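Local coordinates for protein Phosphoglucosamine/phosphogalactosamine mutase (Sulfolobus tokodaii, PDB 2F7L) that interconverts the 6- and 1-phosphates of glucosamine and galactosamine, a magnesium-dependent step in making UDP-N-acetylglucosamine and UDP-N-acetylgalactosamine, at residues 154-159 / 189-194. Numbering follows the deposited sequence.
Sequences TYVNGI and PLVARA
Val156 and Val191 are the nearest pair of CA atoms, 6.1 Å apart, between the short helical segments 154-159 and 189-194, whose axes approach to 9.9 Å at a crossing angle of -44°. This is helix-helix packing within the second alpha/beta/alpha domain of a phosphohexose mutase, joining helix 151-160 to the helix that links strands 174-178 and 198-201 of that domain's sheet. The interface is small, 172 Å² in all, and made entirely by apolar side chains.

Val156 spreads its two methyls over two neighbours. With CG1 anti to the backbone N (chi1 172°), that methyl reaches CG1 of Val191 at 3.9 Å, while CG2 lies 4.1 Å from CB of Leu190. CB is the nearest atom of Leu190 here; the two side chains meet at about a right angle, and the contact sits at the more open margin of the interface. Val191 points one methyl at the other helix: its CG1 serves Val156 and Ile159, one turn apart.

Beyond these valines the contact continues into a wider core. Ile159 and Val191 both rest on helix 342-356, through Ala343, Met344 and Ala347 for the isoleucine and Phe346 for the valine, which ties the pair to the third domain. CD1 of Ile159 touches two groups: it lies over one face of the Tyr155 ring, 3.4 Å above the plane and offset toward the rim, and 4.1 Å from Val191 CG1.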
ATOM      1  N   THR A 154       1.229   4.556  20.155  1.00 30.46           N
ATOM      2  CA  THR A 154       0.292   3.432  20.163  1.00 30.27           C
ATOM      3  C   THR A 154       0.618   2.452  19.036  1.00 30.97           C
ATOM      4  O   THR A 154       0.546   1.236  19.209  1.00 32.35           O
ATOM      5  CB  THR A 154      -1.174   3.907  19.974  1.00 29.92           C
ATOM      6  OG1 THR A 154      -1.506   4.848  20.992  1.00 30.82           O
ATOM      7  CG2 THR A 154      -2.139   2.755  20.057  1.00 27.52           C
ATOM      8  N   TYR A 155       0.992   2.998  17.887  1.00 30.74           N
ATOM      9  CA  TYR A 155       1.316   2.223  16.699  1.00 30.24           C
ATOM     10  C   TYR A 155       2.527   1.331  16.910  1.00 30.89           C
ATOM     11  O   TYR A 155       2.456   0.119  16.705  1.00 30.67           O
ATOM     12  CB  TYR A 155       1.561   3.195  15.543  1.00 29.33           C
ATOM     13  CG  TYR A 155       1.917   2.603  14.202  1.00 27.75           C
ATOM     14  CD1 TYR A 155       1.014   1.814  13.498  1.00 28.27           C
ATOM     15  CD2 TYR A 155       3.138   2.910  13.599  1.00 27.43           C
ATOM     16  CE1 TYR A 155       1.315   1.346  12.212  1.00 28.16           C
ATOM     17  CE2 TYR A 155       3.459   2.463  12.335  1.00 27.12           C
ATOM     18  CZ  TYR A 155       2.544   1.680  11.631  1.00 28.73           C
ATOM     19  OH  TYR A 155       2.855   1.268  10.337  1.00 28.47           O
ATOM     20  N   VAL A 156       3.642   1.931  17.318  1.00 31.61           N
ATOM     21  CA  VAL A 156       4.861   1.164  17.532  1.00 32.42           C
ATOM     22  C   VAL A 156       4.662  -0.014  18.471  1.00 33.58           C
ATOM     23  O   VAL A 156       5.009  -1.148  18.134  1.00 33.72           O
ATOM     24  CB  VAL A 156       5.976   2.038  18.080  1.00 31.63           C
ATOM     25  CG1 VAL A 156       7.158   1.172  18.480  1.00 30.42           C
ATOM     26  CG2 VAL A 156       6.372   3.067  17.025  1.00 31.50           C
ATOM     27  N   ASN A 157       4.096   0.261  19.640  1.00 34.47           N
ATOM     28  CA  ASN A 157       3.845  -0.774  20.628  1.00 35.69           C
ATOM     29  C   ASN A 157       2.971  -1.861  20.038  1.00 35.81           C
ATOM     30  O   ASN A 157       3.198  -3.052  20.258  1.00 35.52           O
ATOM     31  CB  ASN A 157       3.144  -0.177  21.830  1.00 37.92           C
ATOM     32  CG  ASN A 157       3.922   0.972  22.442  1.00 40.46           C
ATOM     33  OD1 ASN A 157       3.323   1.923  22.961  1.00 42.58           O
ATOM     34  ND2 ASN A 157       5.263   0.892  22.404  1.00 39.97           N
ATOM     35  N   GLY A 158       1.956  -1.439  19.298  1.00 35.62           N
ATOM     36  CA  GLY A 158       1.072  -2.401  18.678  1.00 35.16           C
ATOM     37  C   GLY A 158       1.881  -3.320  17.788  1.00 35.03           C
ATOM     38  O   GLY A 158       1.710  -4.530  17.829  1.00 35.39           O
ATOM     39  N   ILE A 159       2.770  -2.745  16.982  1.00 34.42           N
ATOM     40  CA  ILE A 159       3.589  -3.537  16.080  1.00 34.69           C
ATOM     41  C   ILE A 159       4.493  -4.490  16.867  1.00 34.88           C
ATOM     42  O   ILE A 159       4.524  -5.696  16.588  1.00 34.22           O
ATOM     43  CB  ILE A 159       4.483  -2.632  15.196  1.00 35.12           C
ATOM     44  CG1 ILE A 159       3.613  -1.783  14.256  1.00 34.59           C
ATOM     45  CG2 ILE A 159       5.504  -3.488  14.431  1.00 34.58           C
ATOM     46  CD1 ILE A 159       4.392  -0.701  13.500  1.00 32.21           C
ATOM     47  N   PRO A 189      12.106   3.667  12.304  1.00 28.53           N
ATOM     48  CA  PRO A 189      13.348   3.662  13.079  1.00 29.19           C
ATOM     49  C   PRO A 189      13.091   3.352  14.556  1.00 29.91           C
ATOM     50  O   PRO A 189      13.934   2.783  15.250  1.00 30.66           O
ATOM     51  CB  PRO A 189      13.890   5.079  12.865  1.00 28.08           C
ATOM     52  CG  PRO A 189      13.381   5.429  11.556  1.00 27.60           C
ATOM     53  CD  PRO A 189      11.959   4.948  11.607  1.00 28.08           C
ATOM     54  N   LEU A 190      11.919   3.735  15.036  1.00 30.16           N
ATOM     55  CA  LEU A 190      11.584   3.491  16.417  1.00 30.05           C
ATOM     56  C   LEU A 190      11.398   2.002  16.608  1.00 31.19           C
ATOM     57  O   LEU A 190      11.878   1.435  17.584  1.00 32.26           O
ATOM     58  CB  LEU A 190      10.318   4.267  16.790  1.00 28.80           C
ATOM     59  CG  LEU A 190      10.407   5.511  17.701  1.00 25.82           C
ATOM     60  CD1 LEU A 190      11.688   6.267  17.539  1.00 22.94           C
ATOM     61  CD2 LEU A 190       9.232   6.383  17.383  1.00 24.34           C
ATOM     62  N   VAL A 191      10.721   1.347  15.676  1.00 32.23           N
ATOM     63  CA  VAL A 191      10.551  -0.094  15.837  1.00 33.14           C
ATOM     64  C   VAL A 191      11.938  -0.755  15.774  1.00 33.18           C
ATOM     65  O   VAL A 191      12.225  -1.653  16.562  1.00 34.30           O
ATOM     66  CB  VAL A 191       9.569  -0.709  14.770  1.00 32.39           C
ATOM     67  CG1 VAL A 191       8.194  -0.112  14.919  1.00 30.97           C
ATOM     68  CG2 VAL A 191      10.051  -0.432  13.389  1.00 34.10           C
ATOM     69  N   ALA A 192      12.808  -0.292  14.876  1.00 32.57           N
ATOM     70  CA  ALA A 192      14.158  -0.859  14.766  1.00 32.77           C
ATOM     71  C   ALA A 192      14.891  -0.763  16.112  1.00 33.06           C
ATOM     72  O   ALA A 192      15.512  -1.731  16.573  1.00 32.44           O
ATOM     73  CB  ALA A 192      14.965  -0.128  13.690  1.00 32.12           C
ATOM     74  N   ARG A 193      14.807   0.413  16.731  1.00 33.02           N
ATOM     75  CA  ARG A 193      15.436   0.662  18.022  1.00 33.34           C
ATOM     76  C   ARG A 193      14.964  -0.321  19.094  1.00 33.70           C
ATOM     77  O   ARG A 193      15.741  -0.729  19.966  1.00 33.17           O
ATOM     78  CB  ARG A 193      15.135   2.078  18.479  1.00 33.04           C
ATOM     79  CG  ARG A 193      16.227   2.682  19.310  1.00 33.48           C
ATOM     80  CD  ARG A 193      15.944   4.134  19.539  1.00 34.98           C
ATOM     81  NE  ARG A 193      14.618   4.289  20.126  1.00 37.45           N
ATOM     82  CZ  ARG A 193      14.142   5.421  20.641  1.00 38.34           C
ATOM     83  NH1 ARG A 193      14.877   6.527  20.652  1.00 39.43           N
ATOM     84  NH2 ARG A 193      12.922   5.447  21.147  1.00 38.77           N
ATOM     85  N   ALA A 194      13.694  -0.704  19.037  1.00 34.23           N
ATOM     86  CA  ALA A 194      13.180  -1.641  20.025  1.00 35.31           C
ATOM     87  C   ALA A 194      13.754  -3.018  19.777  1.00 36.06           C
ATOM     88  O   ALA A 194      13.995  -3.760  20.719  1.00 36.33           O
ATOM     89  CB  ALA A 194      11.658  -1.696  19.992  1.00 35.38           C
TER